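Local coordinates for Glyoxalase/bleomycin resistance protein/dioxygenase (Catenulispora acidiphila, PDB 4N04) that belongs to the glyoxalase/bleomycin resistance/dioxygenase superfamily and may act as a dioxygenase, at residues A20-E31 and W43-I53. The protein carries 1 engineered substitution. Numbering follows the deposited sequence.
Sequences ALAWYRSLLGAE and WQLEEGRLLYI
In the N-terminal beta-alpha-beta-beta-beta module of this vicinal-oxygen-chelate fold, Trp43 and Leu28 join the hairpin of strands 40-46 and 49-55 to helix 17-28. Leu28 CD1 stands over one face of the indole, 3.4 Å from the centroid of the five-membered ring and 5° off its normal, a CH-pi contact. Trp43 takes CG anti to its carbonyl carbon, which carries the ring toward the helix and its C-terminal exit. There NE1 donates to Ala30 O at 3.2 Å, and the N-H...O angle of 167° makes the bond nearly straight. The acceptor lies in the indole plane, whereas NE1 sits 64° out of the carbonyl plane. Face contact and edge bond together restrict how the indole can turn. At its benzo end, CH2 meets Tyr24 CB at 3.7 Å and Leu21 CD1 at 3.8 Å.

The strand order 8-14, 49-55, 40-46, 34-37 fits this module, and a second sheet repeats the 1-4-3-2 pattern; the helix segment 20-28 runs nearly antiparallel to strand 49-53. Along that strand Ile53 CG2 lies over the Tyr24 ring, 3.9 Å from its centroid and near the ring normal, while Trp23 CE3 occupies the opposite face, so the phenol is sandwiched. Its OH is hydrogen-bonded to Asp103. Ile53 CD1 reaches instead the helix backbone, 3.8 Å from Leu21 CA. Between the two aromatic contacts, Leu51 CD2 touches both Leu28 CD1, at 3.9 Å, and Tyr24 CD1.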
loop_
_atom_site.group_PDB
_atom_site.type_symbol
_atom_site.label_atom_id
_atom_site.label_comp_id
_atom_site.label_asym_id
_atom_site.label_seq_id
_atom_site.Cartn_x
_atom_site.Cartn_y
_atom_site.Cartn_z
ATOM N N ALA A 20 3.632 7.623 8.056
ATOM C CA ALA A 20 2.867 6.647 7.292
ATOM C C ALA A 20 2.191 7.298 6.084
ATOM O O ALA A 20 2.200 6.746 4.978
ATOM C CB ALA A 20 1.838 5.940 8.190
ATOM N N LEU A 21 1.599 8.466 6.300
ATOM C CA LEU A 21 0.932 9.182 5.228
ATOM C C LEU A 21 1.925 9.513 4.116
ATOM O O LEU A 21 1.621 9.329 2.934
ATOM C CB LEU A 21 0.282 10.455 5.766
ATOM C CG LEU A 21 -0.342 11.427 4.765
ATOM C CD1 LEU A 21 -1.375 10.742 3.888
ATOM C CD2 LEU A 21 -0.980 12.584 5.527
ATOM N N ALA A 22 3.108 9.984 4.501
ATOM C CA ALA A 22 4.144 10.311 3.536
ATOM C C ALA A 22 4.494 9.076 2.708
ATOM O O ALA A 22 4.469 9.104 1.468
ATOM C CB ALA A 22 5.371 10.832 4.249
ATOM N N TRP A 23 4.798 7.985 3.409
ATOM C CA TRP A 23 5.203 6.744 2.769
ATOM C C TRP A 23 4.132 6.191 1.832
ATOM O O TRP A 23 4.421 5.878 0.681
ATOM C CB TRP A 23 5.593 5.707 3.815
ATOM C CG TRP A 23 6.201 4.482 3.227
ATOM C CD1 TRP A 23 7.520 4.276 2.947
ATOM C CD2 TRP A 23 5.516 3.285 2.838
ATOM N NE1 TRP A 23 7.699 3.029 2.404
ATOM C CE2 TRP A 23 6.485 2.397 2.332
ATOM C CE3 TRP A 23 4.177 2.878 2.866
ATOM C CZ2 TRP A 23 6.158 1.128 1.859
ATOM C CZ3 TRP A 23 3.857 1.614 2.393
ATOM C CH2 TRP A 23 4.842 0.761 1.894
ATOM N N TYR A 24 2.896 6.081 2.299
ATOM C CA TYR A 24 1.841 5.556 1.436
ATOM C C TYR A 24 1.584 6.458 0.228
ATOM O O TYR A 24 1.232 5.980 -0.854
ATOM C CB TYR A 24 0.550 5.291 2.229
ATOM C CG TYR A 24 0.600 4.004 3.035
ATOM C CD1 TYR A 24 0.158 2.800 2.490
ATOM C CD2 TYR A 24 1.115 3.994 4.322
ATOM C CE1 TYR A 24 0.217 1.615 3.214
ATOM C CE2 TYR A 24 1.185 2.845 5.049
ATOM C CZ TYR A 24 0.735 1.642 4.498
ATOM O OH TYR A 24 0.804 0.490 5.238
ATOM N N ARG A 25 1.767 7.761 0.416
ATOM C CA ARG A 25 1.645 8.718 -0.679
ATOM C C ARG A 25 2.667 8.388 -1.769
ATOM O O ARG A 25 2.310 8.198 -2.941
ATOM C CB ARG A 25 1.855 10.146 -0.176
ATOM C CG ARG A 25 0.951 11.169 -0.842
ATOM C CD ARG A 25 1.608 12.544 -0.889
ATOM N NE ARG A 25 2.086 12.973 0.421
ATOM C CZ ARG A 25 1.334 13.619 1.307
ATOM N NH1 ARG A 25 0.069 13.902 1.018
ATOM N NH2 ARG A 25 1.844 13.982 2.482
ATOM N N SER A 26 3.935 8.310 -1.371
ATOM C CA SER A 26 5.003 7.916 -2.284
ATOM C C SER A 26 4.700 6.597 -2.989
ATOM O O SER A 26 4.788 6.506 -4.210
ATOM C CB SER A 26 6.328 7.810 -1.537
ATOM O OG SER A 26 6.705 9.060 -0.978
ATOM N N LEU A 27 4.335 5.580 -2.220
ATOM C CA LEU A 27 4.120 4.262 -2.780
ATOM C C LEU A 27 3.010 4.290 -3.825
ATOM O O LEU A 27 3.190 3.817 -4.951
ATOM C CB LEU A 27 3.795 3.242 -1.672
ATOM C CG LEU A 27 3.331 1.861 -2.141
ATOM C CD1 LEU A 27 4.506 1.074 -2.709
ATOM C CD2 LEU A 27 2.665 1.091 -1.024
ATOM N N LEU A 28 1.860 4.840 -3.454
ATOM C CA LEU A 28 0.698 4.800 -4.335
ATOM C C LEU A 28 0.767 5.896 -5.425
ATOM O O LEU A 28 0.113 5.795 -6.465
ATOM C CB LEU A 28 -0.594 4.915 -3.519
ATOM C CG LEU A 28 -0.881 3.888 -2.414
ATOM C CD1 LEU A 28 -1.978 4.406 -1.473
ATOM C CD2 LEU A 28 -1.267 2.532 -2.986
ATOM N N GLY A 29 1.569 6.931 -5.190
ATOM C CA GLY A 29 1.679 8.018 -6.143
ATOM C C GLY A 29 0.385 8.798 -6.296
ATOM O O GLY A 29 0.053 9.295 -7.372
ATOM N N ALA A 30 -0.361 8.891 -5.206
ATOM C CA ALA A 30 -1.575 9.681 -5.190
ATOM C C ALA A 30 -1.772 10.215 -3.796
ATOM O O ALA A 30 -1.182 9.722 -2.839
ATOM C CB ALA A 30 -2.772 8.857 -5.616
ATOM N N GLU A 31 -2.590 11.249 -3.700
ATOM C CA GLU A 31 -2.939 11.857 -2.433
ATOM C C GLU A 31 -4.161 11.129 -1.934
ATOM O O GLU A 31 -4.907 10.553 -2.733
ATOM C CB GLU A 31 -3.279 13.335 -2.658
ATOM C CG GLU A 31 -2.081 14.183 -3.022
ATOM C CD GLU A 31 -1.363 14.699 -1.795
ATOM O OE1 GLU A 31 -1.972 14.653 -0.700
ATOM O OE2 GLU A 31 -0.201 15.148 -1.927
ATOM N N TRP A 43 -7.531 6.037 0.620
ATOM C CA TRP A 43 -7.285 6.119 -0.814
ATOM C C TRP A 43 -8.301 5.263 -1.530
ATOM O O TRP A 43 -8.464 4.081 -1.211
ATOM C CB TRP A 43 -5.911 5.583 -1.192
ATOM C CG TRP A 43 -4.763 6.449 -0.867
ATOM C CD1 TRP A 43 -4.065 7.232 -1.732
ATOM C CD2 TRP A 43 -4.132 6.597 0.406
ATOM N NE1 TRP A 43 -3.042 7.869 -1.079
ATOM C CE2 TRP A 43 -3.063 7.501 0.239
ATOM C CE3 TRP A 43 -4.370 6.060 1.676
ATOM C CZ2 TRP A 43 -2.230 7.879 1.289
ATOM C CZ3 TRP A 43 -3.545 6.438 2.722
ATOM C CH2 TRP A 43 -2.486 7.336 2.522
ATOM N N GLN A 44 -8.978 5.849 -2.508
ATOM C CA GLN A 44 -9.733 5.039 -3.442
ATOM C C GLN A 44 -8.789 4.625 -4.548
ATOM O O GLN A 44 -8.269 5.472 -5.276
ATOM C CB GLN A 44 -10.907 5.796 -4.032
ATOM C CG GLN A 44 -11.647 4.959 -5.043
ATOM C CD GLN A 44 -13.066 5.414 -5.211
ATOM O OE1 GLN A 44 -13.741 5.735 -4.235
ATOM N NE2 GLN A 44 -13.530 5.462 -6.451
ATOM N N LEU A 45 -8.552 3.322 -4.646
ATOM C CA LEU A 45 -7.630 2.773 -5.625
ATOM C C LEU A 45 -8.392 2.542 -6.913
ATOM O O LEU A 45 -7.867 2.705 -8.007
ATOM C CB LEU A 45 -7.048 1.459 -5.112
ATOM C CG LEU A 45 -6.409 1.594 -3.732
ATOM C CD1 LEU A 45 -5.822 0.273 -3.275
ATOM C CD2 LEU A 45 -5.347 2.684 -3.733
ATOM N N GLU A 46 -9.655 2.184 -6.750
ATOM C CA GLU A 46 -10.522 1.823 -7.847
ATOM C C GLU A 46 -11.910 1.759 -7.237
ATOM O O GLU A 46 -12.067 1.914 -6.027
ATOM C CB GLU A 46 -10.126 0.466 -8.419
ATOM C CG GLU A 46 -10.273 0.367 -9.910
ATOM C CD GLU A 46 -9.350 1.318 -10.648
ATOM O OE1 GLU A 46 -9.789 2.446 -10.996
ATOM O OE2 GLU A 46 -8.183 0.931 -10.882
ATOM N N GLU A 47 -12.914 1.532 -8.070
ATOM C CA GLU A 47 -14.283 1.505 -7.599
ATOM C C GLU A 47 -14.496 0.323 -6.662
ATOM O O GLU A 47 -14.336 -0.838 -7.048
ATOM C CB GLU A 47 -15.255 1.444 -8.775
ATOM C CG GLU A 47 -16.659 1.023 -8.393
ATOM C CD GLU A 47 -17.708 2.053 -8.774
ATOM O OE1 GLU A 47 -18.745 2.122 -8.075
ATOM O OE2 GLU A 47 -17.500 2.787 -9.769
ATOM N N GLY A 48 -14.846 0.632 -5.419
ATOM C CA GLY A 48 -15.157 -0.397 -4.447
ATOM C C GLY A 48 -13.946 -1.009 -3.776
ATOM O O GLY A 48 -14.096 -1.922 -2.967
ATOM N N ARG A 49 -12.757 -0.516 -4.119
ATOM C CA ARG A 49 -11.506 -1.024 -3.567
ATOM C C ARG A 49 -10.705 0.120 -2.983
ATOM O O ARG A 49 -10.083 0.888 -3.721
ATOM C CB ARG A 49 -10.668 -1.700 -4.644
ATOM C CG ARG A 49 -11.133 -3.075 -5.045
ATOM C CD ARG A 49 -12.220 -3.023 -6.060
ATOM N NE ARG A 49 -11.778 -2.470 -7.329
ATOM C CZ ARG A 49 -12.075 -3.014 -8.501
ATOM N NH1 ARG A 49 -12.795 -4.127 -8.548
ATOM N NH2 ARG A 49 -11.646 -2.459 -9.616
ATOM N N LEU A 50 -10.713 0.233 -1.662
ATOM C CA LEU A 50 -10.061 1.359 -1.011
ATOM C C LEU A 50 -9.083 0.873 0.038
ATOM O O LEU A 50 -9.234 -0.214 0.586
ATOM C CB LEU A 50 -11.090 2.293 -0.370
ATOM C CG LEU A 50 -12.238 2.754 -1.275
ATOM C CD1 LEU A 50 -13.423 1.805 -1.186
ATOM C CD2 LEU A 50 -12.665 4.168 -0.938
ATOM N N LEU A 51 -8.075 1.691 0.303
ATOM C CA LEU A 51 -7.082 1.396 1.316
ATOM C C LEU A 51 -7.089 2.549 2.300
ATOM O O LEU A 51 -7.110 3.713 1.890
ATOM C CB LEU A 51 -5.701 1.286 0.671
ATOM C CG LEU A 51 -4.487 1.227 1.606
ATOM C CD1 LEU A 51 -4.447 -0.099 2.351
ATOM C CD2 LEU A 51 -3.187 1.453 0.831
ATOM N N TYR A 52 -7.083 2.244 3.593
ATOM C CA TYR A 52 -6.968 3.301 4.588
ATOM C C TYR A 52 -5.942 3.035 5.688
ATOM O O TYR A 52 -5.726 1.893 6.094
ATOM C CB TYR A 52 -8.336 3.664 5.185
ATOM C CG TYR A 52 -8.918 2.649 6.140
ATOM C CD1 TYR A 52 -8.760 2.789 7.517
ATOM C CD2 TYR A 52 -9.640 1.556 5.671
ATOM C CE1 TYR A 52 -9.303 1.862 8.402
ATOM C CE2 TYR A 52 -10.194 0.629 6.548
ATOM C CZ TYR A 52 -10.021 0.782 7.909
ATOM O OH TYR A 52 -10.559 -0.147 8.778
ATOM N N ILE A 53 -5.308 4.105 6.152
ATOM C CA ILE A 53 -4.428 4.044 7.309
ATOM C C ILE A 53 -5.052 4.808 8.473
ATOM O O ILE A 53 -5.739 5.813 8.287
ATOM C CB ILE A 53 -3.038 4.621 6.994
ATOM C CG1 ILE A 53 -3.155 6.105 6.624
ATOM C CG2 ILE A 53 -2.387 3.846 5.866
ATOM C CD1 ILE A 53 -1.828 6.779 6.315
#